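VirX1 (Cyanophage Syn10, PDB 6QGM) is a viral flavin-dependent halogenase that iodinates diverse substrates and belongs to the tryptophan halogenase family. Local coordinates at residues G51-F56 against T361-I366; A20-K25 against N368-I373; I290-C295 against A308-H313; M254-P259 against K319-F324; P98-S103 against R132-N137. All blocks are in the same frame, centred on the assembly; numbering follows the deposited sequence.

Contact 1: G51-F56 against T361-I366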
# COMPACT_ATOMS: atom_id res chain seq x y z
N GLY B 51 19.05 -16.61 -11.72
CA GLY B 51 19.98 -15.47 -11.72
C GLY B 51 20.58 -15.24 -10.35
O GLY B 51 21.80 -15.05 -10.28
N HIS B 52 19.76 -15.28 -9.30
CA HIS B 52 20.12 -15.10 -7.87
C HIS B 52 21.46 -15.81 -7.56
O HIS B 52 22.28 -15.26 -6.81
CB HIS B 52 19.00 -15.66 -6.95
CG HIS B 52 17.95 -14.71 -6.44
ND1 HIS B 52 16.91 -14.23 -7.25
CD2 HIS B 52 17.73 -14.21 -5.20
CE1 HIS B 52 16.14 -13.42 -6.53
NE2 HIS B 52 16.63 -13.39 -5.27
N PHE B 53 21.64 -17.01 -8.12
CA PHE B 53 22.82 -17.90 -7.92
C PHE B 53 24.12 -17.19 -8.31
O PHE B 53 25.16 -17.48 -7.70
CB PHE B 53 22.65 -19.17 -8.75
CG PHE B 53 23.60 -20.29 -8.42
CD1 PHE B 53 23.60 -20.89 -7.17
CD2 PHE B 53 24.47 -20.79 -9.37
CE1 PHE B 53 24.46 -21.94 -6.88
CE2 PHE B 53 25.34 -21.83 -9.07
CZ PHE B 53 25.33 -22.41 -7.83
N ASN B 54 24.05 -16.30 -9.31
CA ASN B 54 25.23 -15.53 -9.80
C ASN B 54 25.77 -14.66 -8.65
O ASN B 54 27.02 -14.59 -8.50
CB ASN B 54 24.91 -14.74 -11.07
CG ASN B 54 24.71 -15.59 -12.30
OD1 ASN B 54 25.69 -16.08 -12.88
ND2 ASN B 54 23.47 -15.76 -12.72
N LYS B 55 24.89 -14.05 -7.84
CA LYS B 55 25.28 -13.21 -6.68
C LYS B 55 26.09 -14.07 -5.70
O LYS B 55 27.13 -13.58 -5.20
CB LYS B 55 24.05 -12.65 -5.95
CG LYS B 55 24.31 -11.68 -4.82
CD LYS B 55 23.24 -11.74 -3.75
CE LYS B 55 23.30 -10.52 -2.88
NZ LYS B 55 21.99 -10.23 -2.25
N PHE B 56 25.62 -15.29 -5.41
CA PHE B 56 26.29 -16.25 -4.51
C PHE B 56 27.68 -16.53 -5.07
O PHE B 56 28.69 -16.37 -4.34
CB PHE B 56 25.45 -17.52 -4.33
CG PHE B 56 26.05 -18.54 -3.40
CD1 PHE B 56 25.84 -18.45 -2.03
CD2 PHE B 56 26.85 -19.57 -3.88
CE1 PHE B 56 26.45 -19.35 -1.17
CE2 PHE B 56 27.43 -20.48 -3.02
CZ PHE B 56 27.23 -20.37 -1.66
N THR B 361 15.44 -21.08 -1.28
CA THR B 361 15.33 -21.36 0.17
C THR B 361 16.74 -21.39 0.80
O THR B 361 16.85 -21.10 2.00
CB THR B 361 14.47 -22.61 0.37
OG1 THR B 361 14.36 -22.86 1.77
CG2 THR B 361 15.02 -23.84 -0.33
N THR B 362 17.78 -21.73 0.02
CA THR B 362 19.17 -21.94 0.51
C THR B 362 19.99 -20.63 0.44
O THR B 362 20.36 -20.15 1.53
CB THR B 362 19.87 -23.10 -0.21
OG1 THR B 362 18.99 -24.22 -0.14
CG2 THR B 362 21.22 -23.45 0.38
N HIS B 363 20.31 -20.10 -0.75
CA HIS B 363 21.28 -18.97 -0.89
C HIS B 363 20.69 -17.68 -0.31
O HIS B 363 21.48 -16.89 0.22
CB HIS B 363 21.84 -18.76 -2.32
CG HIS B 363 20.84 -18.78 -3.42
ND1 HIS B 363 21.03 -19.54 -4.56
CD2 HIS B 363 19.64 -18.20 -3.56
CE1 HIS B 363 19.99 -19.40 -5.36
NE2 HIS B 363 19.12 -18.58 -4.77
N GLU B 364 19.37 -17.50 -0.36
CA GLU B 364 18.67 -16.34 0.25
C GLU B 364 18.93 -16.36 1.76
O GLU B 364 19.42 -15.35 2.29
CB GLU B 364 17.18 -16.37 -0.09
CG GLU B 364 16.33 -15.40 0.73
CD GLU B 364 16.45 -13.93 0.37
OE1 GLU B 364 17.15 -13.57 -0.63
OE2 GLU B 364 15.83 -13.14 1.10
N ASN B 365 18.64 -17.47 2.43
CA ASN B 365 18.83 -17.61 3.90
C ASN B 365 20.33 -17.48 4.23
O ASN B 365 20.63 -16.87 5.27
CB ASN B 365 18.20 -18.88 4.45
CG ASN B 365 16.70 -18.74 4.59
OD1 ASN B 365 16.12 -17.77 4.09
ND2 ASN B 365 16.05 -19.67 5.27
N ILE B 366 21.23 -17.99 3.39
CA ILE B 366 22.69 -17.91 3.63
C ILE B 366 23.10 -16.43 3.59
O ILE B 366 23.76 -15.99 4.54
CB ILE B 366 23.50 -18.77 2.64
CG1 ILE B 366 23.27 -20.27 2.87
CG2 ILE B 366 24.98 -18.41 2.70
CD1 ILE B 366 23.84 -21.17 1.81

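Contact 2: A20-K25 against N368-I373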
# COMPACT_ATOMS: atom_id res chain seq x y z
N ALA B 20 28.65 -23.57 4.85
CA ALA B 20 30.03 -23.66 5.40
C ALA B 20 30.98 -22.74 4.62
O ALA B 20 31.70 -21.97 5.26
CB ALA B 20 30.52 -25.09 5.39
N ALA B 21 30.96 -22.81 3.28
CA ALA B 21 31.83 -22.02 2.37
C ALA B 21 31.58 -20.52 2.57
O ALA B 21 32.55 -19.80 2.87
CB ALA B 21 31.60 -22.43 0.94
N ALA B 22 30.32 -20.09 2.42
CA ALA B 22 29.88 -18.68 2.57
C ALA B 22 30.33 -18.12 3.93
O ALA B 22 31.00 -17.09 3.94
CB ALA B 22 28.38 -18.59 2.43
N LEU B 23 29.98 -18.80 5.02
CA LEU B 23 30.31 -18.37 6.40
C LEU B 23 31.84 -18.32 6.57
O LEU B 23 32.33 -17.31 7.11
CB LEU B 23 29.66 -19.32 7.41
CG LEU B 23 28.14 -19.16 7.57
CD1 LEU B 23 27.58 -20.05 8.67
CD2 LEU B 23 27.75 -17.71 7.84
N SER B 24 32.56 -19.35 6.11
CA SER B 24 34.04 -19.46 6.28
C SER B 24 34.75 -18.29 5.57
O SER B 24 35.77 -17.80 6.11
CB SER B 24 34.56 -20.80 5.81
OG SER B 24 34.60 -20.86 4.39
N LYS B 25 34.22 -17.85 4.43
CA LYS B 25 34.84 -16.81 3.56
C LYS B 25 34.35 -15.42 3.96
O LYS B 25 35.21 -14.54 4.13
CB LYS B 25 34.55 -17.12 2.08
CG LYS B 25 35.10 -16.10 1.10
CD LYS B 25 35.55 -16.68 -0.21
CE LYS B 25 36.11 -15.63 -1.16
NZ LYS B 25 35.12 -14.55 -1.45
N ASN B 368 21.24 -13.73 3.89
CA ASN B 368 20.54 -13.01 5.01
C ASN B 368 21.23 -13.30 6.35
O ASN B 368 21.27 -12.39 7.22
CB ASN B 368 19.05 -13.34 5.04
CG ASN B 368 18.29 -12.80 3.86
OD1 ASN B 368 18.84 -12.04 3.06
ND2 ASN B 368 17.04 -13.20 3.73
N LEU B 369 21.77 -14.50 6.54
CA LEU B 369 22.52 -14.88 7.76
C LEU B 369 23.87 -14.15 7.78
O LEU B 369 24.20 -13.57 8.83
CB LEU B 369 22.71 -16.39 7.79
CG LEU B 369 23.30 -16.94 9.08
CD1 LEU B 369 22.41 -16.56 10.26
CD2 LEU B 369 23.48 -18.45 8.96
N VAL B 370 24.61 -14.20 6.66
CA VAL B 370 25.92 -13.52 6.48
C VAL B 370 25.73 -12.03 6.74
O VAL B 370 26.62 -11.42 7.39
CB VAL B 370 26.53 -13.78 5.08
CG1 VAL B 370 27.68 -12.84 4.78
CG2 VAL B 370 27.00 -15.21 4.93
N TYR B 371 24.61 -11.48 6.27
CA TYR B 371 24.27 -10.04 6.40
C TYR B 371 24.18 -9.67 7.88
O TYR B 371 24.82 -8.69 8.29
CB TYR B 371 22.98 -9.72 5.63
CG TYR B 371 22.50 -8.31 5.81
CD1 TYR B 371 22.97 -7.30 4.99
CD2 TYR B 371 21.60 -7.97 6.80
CE1 TYR B 371 22.54 -5.99 5.13
CE2 TYR B 371 21.18 -6.67 6.98
CZ TYR B 371 21.65 -5.67 6.14
OH TYR B 371 21.24 -4.38 6.31
N LEU B 372 23.44 -10.45 8.67
CA LEU B 372 23.22 -10.18 10.12
C LEU B 372 24.51 -10.42 10.92
O LEU B 372 24.80 -9.64 11.85
CB LEU B 372 22.08 -11.06 10.63
CG LEU B 372 20.68 -10.67 10.15
CD1 LEU B 372 19.64 -11.56 10.78
CD2 LEU B 372 20.37 -9.22 10.47
N ILE B 373 25.26 -11.47 10.61
CA ILE B 373 26.49 -11.84 11.38
C ILE B 373 27.58 -10.78 11.14
O ILE B 373 28.31 -10.49 12.10
CB ILE B 373 26.93 -13.27 11.02
CG1 ILE B 373 25.96 -14.29 11.64
CG2 ILE B 373 28.37 -13.52 11.44
CD1 ILE B 373 26.23 -15.73 11.25

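Contact 3: I290-C295 against A308-H313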
# COMPACT_ATOMS: atom_id res chain seq x y z
N ILE B 290 21.29 -36.40 -18.64
CA ILE B 290 20.06 -35.59 -18.38
C ILE B 290 19.48 -36.03 -17.04
O ILE B 290 19.28 -37.25 -16.87
CB ILE B 290 19.03 -35.78 -19.51
CG1 ILE B 290 19.61 -35.46 -20.89
CG2 ILE B 290 17.76 -34.98 -19.24
CD1 ILE B 290 18.77 -35.98 -22.03
N GLY B 291 19.26 -35.09 -16.12
CA GLY B 291 18.45 -35.31 -14.90
C GLY B 291 16.99 -34.97 -15.18
O GLY B 291 16.75 -33.91 -15.79
N THR B 292 16.06 -35.85 -14.79
CA THR B 292 14.60 -35.72 -15.11
C THR B 292 13.75 -36.29 -13.97
O THR B 292 14.14 -37.32 -13.40
CB THR B 292 14.27 -36.46 -16.40
OG1 THR B 292 15.27 -36.20 -17.37
CG2 THR B 292 12.90 -36.11 -16.95
N GLY B 293 12.62 -35.65 -13.66
CA GLY B 293 11.66 -36.12 -12.63
C GLY B 293 10.23 -35.65 -12.90
O GLY B 293 10.07 -34.66 -13.62
N TYR B 294 9.25 -36.37 -12.35
CA TYR B 294 7.81 -36.04 -12.37
C TYR B 294 7.46 -35.44 -11.01
O TYR B 294 7.68 -36.12 -10.00
CB TYR B 294 7.00 -37.32 -12.64
CG TYR B 294 5.56 -37.17 -13.07
CD1 TYR B 294 4.92 -35.93 -13.12
CD2 TYR B 294 4.81 -38.28 -13.38
CE1 TYR B 294 3.59 -35.82 -13.49
CE2 TYR B 294 3.48 -38.18 -13.77
CZ TYR B 294 2.88 -36.95 -13.83
OH TYR B 294 1.58 -36.85 -14.23
N CYS B 295 6.98 -34.19 -10.97
CA CYS B 295 6.22 -33.61 -9.83
C CYS B 295 4.74 -33.87 -10.07
O CYS B 295 4.25 -33.40 -11.11
CB CYS B 295 6.41 -32.11 -9.69
SG CYS B 295 8.02 -31.69 -9.01
N ALA B 308 4.29 -45.13 -14.52
CA ALA B 308 3.97 -45.68 -15.85
C ALA B 308 3.89 -44.50 -16.84
O ALA B 308 4.52 -44.58 -17.92
CB ALA B 308 2.70 -46.49 -15.77
N GLU B 309 3.16 -43.45 -16.48
CA GLU B 309 3.13 -42.13 -17.16
C GLU B 309 4.56 -41.67 -17.49
O GLU B 309 4.83 -41.39 -18.67
CB GLU B 309 2.51 -41.08 -16.25
CG GLU B 309 1.10 -40.65 -16.62
CD GLU B 309 0.68 -39.42 -15.83
OE1 GLU B 309 1.05 -38.29 -16.28
OE2 GLU B 309 0.03 -39.60 -14.75
N PHE B 310 5.42 -41.59 -16.46
CA PHE B 310 6.78 -40.99 -16.52
C PHE B 310 7.67 -41.77 -17.49
O PHE B 310 8.31 -41.15 -18.35
CB PHE B 310 7.38 -40.91 -15.12
CG PHE B 310 8.71 -40.18 -15.04
CD1 PHE B 310 8.92 -38.99 -15.73
CD2 PHE B 310 9.73 -40.65 -14.23
CE1 PHE B 310 10.14 -38.33 -15.64
CE2 PHE B 310 10.94 -39.99 -14.14
CZ PHE B 310 11.15 -38.83 -14.84
N ARG B 311 7.68 -43.10 -17.35
CA ARG B 311 8.44 -44.04 -18.23
C ARG B 311 7.95 -43.90 -19.67
O ARG B 311 8.81 -43.79 -20.56
CB ARG B 311 8.32 -45.48 -17.73
CG ARG B 311 9.05 -45.74 -16.44
CD ARG B 311 8.99 -47.17 -15.98
NE ARG B 311 9.58 -47.29 -14.66
CZ ARG B 311 10.89 -47.37 -14.41
NH1 ARG B 311 11.77 -47.34 -15.40
NH2 ARG B 311 11.31 -47.47 -13.16
N GLU B 312 6.63 -43.90 -19.89
CA GLU B 312 6.00 -43.72 -21.23
C GLU B 312 6.52 -42.42 -21.83
O GLU B 312 6.97 -42.44 -22.98
CB GLU B 312 4.46 -43.75 -21.14
CG GLU B 312 3.86 -45.16 -21.13
CD GLU B 312 2.33 -45.26 -21.12
OE1 GLU B 312 1.67 -44.39 -20.48
OE2 GLU B 312 1.80 -46.20 -21.75
N HIS B 313 6.48 -41.33 -21.05
CA HIS B 313 6.90 -39.98 -21.47
C HIS B 313 8.38 -39.98 -21.87
O HIS B 313 8.71 -39.23 -22.80
CB HIS B 313 6.65 -38.95 -20.37
CG HIS B 313 7.28 -37.63 -20.64
ND1 HIS B 313 6.76 -36.74 -21.56
CD2 HIS B 313 8.40 -37.06 -20.15
CE1 HIS B 313 7.54 -35.69 -21.63
NE2 HIS B 313 8.55 -35.85 -20.76

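Contact 4: M254-P259 against K319-F324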
# COMPACT_ATOMS: atom_id res chain seq x y z
N MET B 254 9.10 -38.15 -8.26
CA MET B 254 10.06 -39.22 -8.61
C MET B 254 11.11 -38.59 -9.53
O MET B 254 10.78 -37.60 -10.22
CB MET B 254 9.37 -40.42 -9.27
CG MET B 254 8.50 -40.06 -10.45
SD MET B 254 7.53 -41.42 -11.07
CE MET B 254 6.33 -41.61 -9.76
N ALA B 255 12.35 -39.08 -9.49
CA ALA B 255 13.51 -38.50 -10.21
C ALA B 255 14.37 -39.65 -10.74
O ALA B 255 14.30 -40.77 -10.19
CB ALA B 255 14.28 -37.58 -9.30
N THR B 256 15.11 -39.37 -11.81
CA THR B 256 15.95 -40.37 -12.51
C THR B 256 17.08 -39.67 -13.27
O THR B 256 17.07 -38.41 -13.38
CB THR B 256 15.07 -41.27 -13.41
OG1 THR B 256 15.84 -42.38 -13.84
CG2 THR B 256 14.48 -40.55 -14.61
N ARG B 257 18.01 -40.48 -13.76
CA ARG B 257 19.14 -40.07 -14.62
C ARG B 257 18.92 -40.77 -15.96
O ARG B 257 18.69 -41.97 -15.92
CB ARG B 257 20.46 -40.46 -13.95
CG ARG B 257 20.90 -39.55 -12.82
CD ARG B 257 22.03 -40.15 -12.03
NE ARG B 257 22.00 -39.64 -10.66
CZ ARG B 257 23.04 -39.59 -9.83
NH1 ARG B 257 24.24 -40.01 -10.22
NH2 ARG B 257 22.87 -39.10 -8.61
N ILE B 258 18.97 -40.06 -17.08
CA ILE B 258 18.96 -40.69 -18.43
C ILE B 258 20.27 -40.38 -19.14
O ILE B 258 20.77 -39.25 -19.08
CB ILE B 258 17.71 -40.34 -19.26
CG1 ILE B 258 17.48 -38.85 -19.47
CG2 ILE B 258 16.47 -41.06 -18.73
CD1 ILE B 258 16.38 -38.57 -20.47
N PRO B 259 20.86 -41.38 -19.85
CA PRO B 259 22.01 -41.13 -20.71
C PRO B 259 21.62 -40.29 -21.93
O PRO B 259 20.48 -40.34 -22.34
CB PRO B 259 22.46 -42.55 -21.09
CG PRO B 259 21.19 -43.36 -21.07
CD PRO B 259 20.40 -42.77 -19.92
N LYS B 319 12.41 -47.28 -19.94
CA LYS B 319 12.21 -48.70 -19.57
C LYS B 319 13.20 -49.13 -18.48
O LYS B 319 12.75 -49.78 -17.51
CB LYS B 319 12.31 -49.62 -20.79
CG LYS B 319 11.20 -49.45 -21.82
CD LYS B 319 11.60 -49.86 -23.23
CE LYS B 319 10.81 -49.13 -24.30
NZ LYS B 319 11.56 -49.07 -25.57
N ASP B 320 14.48 -48.77 -18.61
CA ASP B 320 15.56 -49.26 -17.71
C ASP B 320 15.98 -48.16 -16.73
O ASP B 320 16.82 -48.44 -15.87
CB ASP B 320 16.74 -49.81 -18.52
CG ASP B 320 16.45 -51.11 -19.25
OD1 ASP B 320 15.26 -51.42 -19.47
OD2 ASP B 320 17.41 -51.81 -19.60
N ALA B 321 15.39 -46.97 -16.81
CA ALA B 321 15.68 -45.84 -15.90
C ALA B 321 15.44 -46.26 -14.46
O ALA B 321 14.35 -46.76 -14.16
CB ALA B 321 14.83 -44.64 -16.25
N LYS B 322 16.44 -46.08 -13.59
CA LYS B 322 16.30 -46.24 -12.12
C LYS B 322 15.61 -44.99 -11.56
O LYS B 322 16.18 -43.90 -11.72
CB LYS B 322 17.68 -46.49 -11.52
CG LYS B 322 17.74 -46.91 -10.07
CD LYS B 322 19.16 -47.28 -9.69
CE LYS B 322 19.33 -47.79 -8.27
NZ LYS B 322 20.59 -47.31 -7.63
N ILE B 323 14.44 -45.15 -10.94
CA ILE B 323 13.55 -44.05 -10.46
C ILE B 323 13.54 -44.06 -8.93
O ILE B 323 13.29 -45.15 -8.33
CB ILE B 323 12.12 -44.18 -11.03
CG1 ILE B 323 12.14 -44.12 -12.57
CG2 ILE B 323 11.18 -43.16 -10.43
CD1 ILE B 323 10.79 -44.12 -13.20
N PHE B 324 13.83 -42.89 -8.33
CA PHE B 324 13.87 -42.66 -6.87
C PHE B 324 12.69 -41.76 -6.49
O PHE B 324 12.69 -40.61 -6.95
CB PHE B 324 15.24 -42.12 -6.48
CG PHE B 324 16.36 -43.14 -6.57
CD1 PHE B 324 16.29 -44.35 -5.87
CD2 PHE B 324 17.41 -42.97 -7.47
CE1 PHE B 324 17.28 -45.31 -6.00
CE2 PHE B 324 18.40 -43.93 -7.59
CZ PHE B 324 18.34 -45.09 -6.85

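Contact 5: P98-S103 against R132-N137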
# COMPACT_ATOMS: atom_id res chain seq x y z
N PRO B 98 17.30 -8.74 -16.82
CA PRO B 98 17.04 -7.83 -15.70
C PRO B 98 15.69 -7.14 -15.95
O PRO B 98 14.90 -7.04 -15.02
CB PRO B 98 18.21 -6.85 -15.77
CG PRO B 98 18.58 -6.81 -17.26
CD PRO B 98 18.29 -8.21 -17.79
N SER B 99 15.44 -6.75 -17.20
CA SER B 99 14.35 -5.86 -17.66
C SER B 99 13.95 -6.23 -19.09
O SER B 99 14.76 -6.85 -19.79
CB SER B 99 14.74 -4.40 -17.59
OG SER B 99 15.89 -4.14 -18.40
N LEU B 100 12.72 -5.88 -19.46
CA LEU B 100 12.16 -6.02 -20.82
C LEU B 100 12.89 -5.05 -21.75
O LEU B 100 12.89 -3.84 -21.45
CB LEU B 100 10.66 -5.70 -20.79
CG LEU B 100 9.73 -6.83 -20.35
CD1 LEU B 100 9.89 -7.14 -18.87
CD2 LEU B 100 8.29 -6.45 -20.65
N ASP B 101 13.44 -5.54 -22.86
CA ASP B 101 13.98 -4.69 -23.96
C ASP B 101 12.83 -3.90 -24.59
O ASP B 101 11.92 -4.50 -25.16
CB ASP B 101 14.72 -5.54 -25.00
CG ASP B 101 15.43 -4.72 -26.05
OD1 ASP B 101 15.01 -3.57 -26.27
OD2 ASP B 101 16.41 -5.22 -26.63
N VAL B 102 12.89 -2.57 -24.52
CA VAL B 102 11.81 -1.63 -24.95
C VAL B 102 12.00 -1.20 -26.42
O VAL B 102 11.22 -0.38 -26.88
CB VAL B 102 11.73 -0.42 -24.00
CG1 VAL B 102 11.35 -0.83 -22.60
CG2 VAL B 102 13.01 0.39 -23.97
N SER B 103 13.00 -1.76 -27.12
CA SER B 103 13.49 -1.26 -28.45
C SER B 103 12.35 -1.08 -29.46
O SER B 103 12.37 -0.04 -30.15
CB SER B 103 14.56 -2.14 -29.01
OG SER B 103 15.70 -2.13 -28.14
N ARG B 132 10.45 -13.31 -27.54
CA ARG B 132 11.34 -12.87 -28.64
C ARG B 132 11.28 -11.35 -28.74
O ARG B 132 12.32 -10.75 -28.99
CB ARG B 132 10.90 -13.46 -29.97
CG ARG B 132 10.62 -14.95 -29.93
CD ARG B 132 11.19 -15.62 -31.15
NE ARG B 132 10.70 -16.99 -31.24
CZ ARG B 132 9.71 -17.39 -32.02
NH1 ARG B 132 9.10 -16.54 -32.83
NH2 ARG B 132 9.36 -18.66 -32.01
N PHE B 133 10.09 -10.78 -28.57
CA PHE B 133 9.81 -9.35 -28.80
C PHE B 133 10.33 -8.51 -27.64
O PHE B 133 10.42 -7.31 -27.81
CB PHE B 133 8.32 -9.12 -29.03
CG PHE B 133 7.94 -7.71 -29.43
CD1 PHE B 133 8.03 -7.30 -30.75
CD2 PHE B 133 7.51 -6.80 -28.48
CE1 PHE B 133 7.69 -6.00 -31.11
CE2 PHE B 133 7.16 -5.51 -28.85
CZ PHE B 133 7.26 -5.10 -30.16
N VAL B 134 10.67 -9.09 -26.49
CA VAL B 134 11.08 -8.28 -25.30
C VAL B 134 12.43 -8.74 -24.75
O VAL B 134 13.00 -7.99 -23.94
CB VAL B 134 10.01 -8.29 -24.19
CG1 VAL B 134 8.70 -7.72 -24.71
CG2 VAL B 134 9.84 -9.68 -23.59
N ASN B 135 12.94 -9.89 -25.18
CA ASN B 135 14.17 -10.49 -24.61
C ASN B 135 14.86 -11.29 -25.71
O ASN B 135 14.24 -12.19 -26.30
CB ASN B 135 13.87 -11.31 -23.36
CG ASN B 135 15.12 -11.93 -22.78
OD1 ASN B 135 15.93 -12.46 -23.53
ND2 ASN B 135 15.26 -11.88 -21.45
N SER B 136 16.12 -10.97 -25.99
CA SER B 136 16.94 -11.56 -27.07
C SER B 136 17.66 -12.80 -26.54
O SER B 136 18.06 -13.65 -27.35
CB SER B 136 17.90 -10.53 -27.65
OG SER B 136 17.20 -9.38 -28.12
N ASN B 137 17.79 -12.91 -25.21
CA ASN B 137 18.29 -14.13 -24.55
C ASN B 137 17.46 -15.30 -25.10
O ASN B 137 18.03 -16.37 -25.32
CB ASN B 137 18.27 -14.01 -23.03
CG ASN B 137 19.24 -14.93 -22.33
OD1 ASN B 137 19.98 -15.67 -22.99
ND2 ASN B 137 19.26 -14.90 -21.01
O HOH W 1 11.23 -4.40 -27.70

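Contact 1: G51-F56 against T361-I366
His363 holds its CG in the crowded position between backbone N and carbonyl carbon (chi1 46°), while Phe53 and Phe56 both swing CG anti to their own backbone N, so the imidazole is brought up against helix 52-59. One face of that imidazole lies against the backbone of His52, whose CB sits 3.6 Å from His363 NE2. The Phe53 side chain approaches that of His363 at about a right angle, its edge atom CD1 3.9 Å from His363 ND1, which lies in the phenyl plane. Phe56 CD1 meets His363 CB at 4.0 Å and Phe56 CE1 reaches Ile366 CG2 at 4.2 Å, the methyl standing at the ring edge. The two helices run at 47° with short-segment axes 10.2 Å apart, packed inside the tryptophan halogenase fold beside helix 14-26, which follows a glycine-rich, probably Rossmann-type turn and whose Met18 touches both Phe56 and Ile366. Gly51 O accepts from both Asn54 N and Asn54 ND2, and Asn54 OD1 is hydrogen-bonded to Tyr165 OH.

Contact 2: A20-K25 against N368-I373
Leu23 and Val370 bury the most surface here, and their side chains slide past one another in opposite directions. Leu23 carries CG anti to its carbonyl carbon (chi1 -74°) and is extended beyond, which sends CD2 across to Val370 CG2 at 3.9 Å. The same CD2 touches Ile373 CD1 at 4.2 Å, whereas the other branch, CD1, meets Leu369 CD2 at 4.4 Å; the two branches of one leucine thus touch three residues of the opposing helix. Val370 CG2, anti to its carbonyl carbon, also lies 4.4 Å from Ala22 CB. Helix 14-26, which follows strand 6-10 of what is probably a Rossmann-type domain, and the end of helix 360-373 run nearly parallel, 21° apart, with short-segment axes separated by 10.3 Å. Ile32 of strand 31-36 also touches Leu23, and Tyr476 of the second subunit packs on Val370. The meeting groups are all aliphatic and buried, so the two helices are held by dispersion and exclusion of water, without directional bonds between the segments.

Contact 3: I290-C295 against A308-H313
Helix 303-314 packs on the mixed sheet of the halogenase fold, crossing strand 290-296 at 142° with short-segment axes 9.2 Å apart. The close-fitting part centres on Phe310. Its CG lies anti to the backbone N (chi1 -174°), which drives the ring toward the strand. There CZ comes to 3.5 Å from Gly293 CA, and Thr292 O stands at the ring edge. Thr292 CG2 reaches Phe310 CE1 at 3.8 Å from an oblique direction. The backbone N of Tyr294 lies over one face of the Phe310 ring, 3.9 Å above its plane and offset toward the rim, and Tyr294 CB touches Phe310 CD1 at 4.0 Å. Met254 and Thr256 on the adjoining strand 252-258 also touch this phenyl group. Toward the outer side the fit loosens, and there the partly exposed Glu309 reaches back to the strand. The Tyr294 side chain runs outward to meet it crosswise, ring and carboxylate planes 75° apart. The phenol oxygen accepts from the backbone N of Asn278, its stronger partner, while the carboxylate has further weak bonds from Lys277 N and Asn278 ND2. The hydroxyl in turn donates a weak hydrogen bond to the carboxylate, Tyr294 OH to Glu309 OE1, at 2.6 Å.

Contact 4: M254-P259 against K319-F324
Three hydrogen bonds join strand 252-258 to the chain entering strand 324-327. Ala255 and Phe324 form an antiparallel hydrogen-bonded pair. Phe324 N donates to Ala255 O at 2.9 Å, almost straight at 173° and nearly along the C=O axis. Ala255 N reaches Phe324 O at 3.0 Å, with a more bent 144° and from above the carbonyl plane. The third bond comes from a side chain. Thr256 turns OG1 anti to its backbone N (chi1 -168°) and donates to Lys322 O at 2.6 Å, again from above the carbonyl plane; the hydroxyl thus adds a link two residues before Phe324. Ala321 CB lies 3.5 Å from the Thr256 hydroxyl oxygen, OG1. On the other sheet face from Ala255 and Phe324, Met254 and Ile323 lie side by side pointing the same way, with Ile323 CG2 3.5 Å from Met254 CB. Farther out, Arg311 NH1 hydrogen-bonds to Ala321 O and so helps position the approach to the strand. The pairing adds strand 324-327 as the outermost strand of its sheet, while strand 290-296 lies along the other edge of 252-258 and helix 303-314 covers Thr256 and Ile323 through Phe310.

Contact 5: P98-S103 against R132-N137
A single carboxylate oxygen, Asp101 OD1, is gripped twice by a residue of its own loop: Ser103 N donates to its anti lone pair at 2.8 Å, making an Asx turn, and Ser103 OG donates to its syn lone pair. The double grip fixes the carboxylate, whose CG stands anti to the backbone N (chi1 -173°), and bends the chain just after the point where it meets the segment 132-137. At that point Asp101 N donates to Val134 O, 2.7 Å away and in the carbonyl plane, with an N-H...O angle of 146°. Asp101 CB lies close by, 3.2 Å from Val134 O. A water bridges the next pair of carbonyls, donating to Asp101 O at 2.6 Å and to Phe133 O at 3.0 Å, so the end of the weakly bonded helix is tied to the loop by both a direct and a water-mediated link. Beside these polar links Leu100 and Val134 lie side by side pointing the same way, with Leu100 CG 4.1 Å from Val134 CB. This is structural packing of a loop against a helix end within the halogenase fold. The loop leads from strand 91-95 toward helix 113-120, which touches Phe133 through Thr113 and Leu117, while Trp501 of helix 494-512 meets the Phe133 ring and helix 137-143 follows after a short turn at Asn135 and Ser136.

Overall arrangement
Contacts 1 and 2 share helix 360-373 and touch where Ile366 and Phe56 pack on Ala22; both are buried, the first mixing aromatic rings with an imidazole and the second purely aliphatic. Contacts 3 and 4 form another pair, centres 8 Å apart, on neighbouring strands 290-296 and 252-258: contact 3 packs a helix on the sheet, with a polar fringe, whereas the partly buried contact 4 relies on hydrogen bonds at the sheet edge. Contact 5 is buried but joined by a backbone hydrogen bond and a bridging water, the carboxylate bonds shaping the loop; its centre stands about 24 Å from that of contact 1. Contacts 1, 3, 4 and 5 are nested inside the chain loop closed by contact 2.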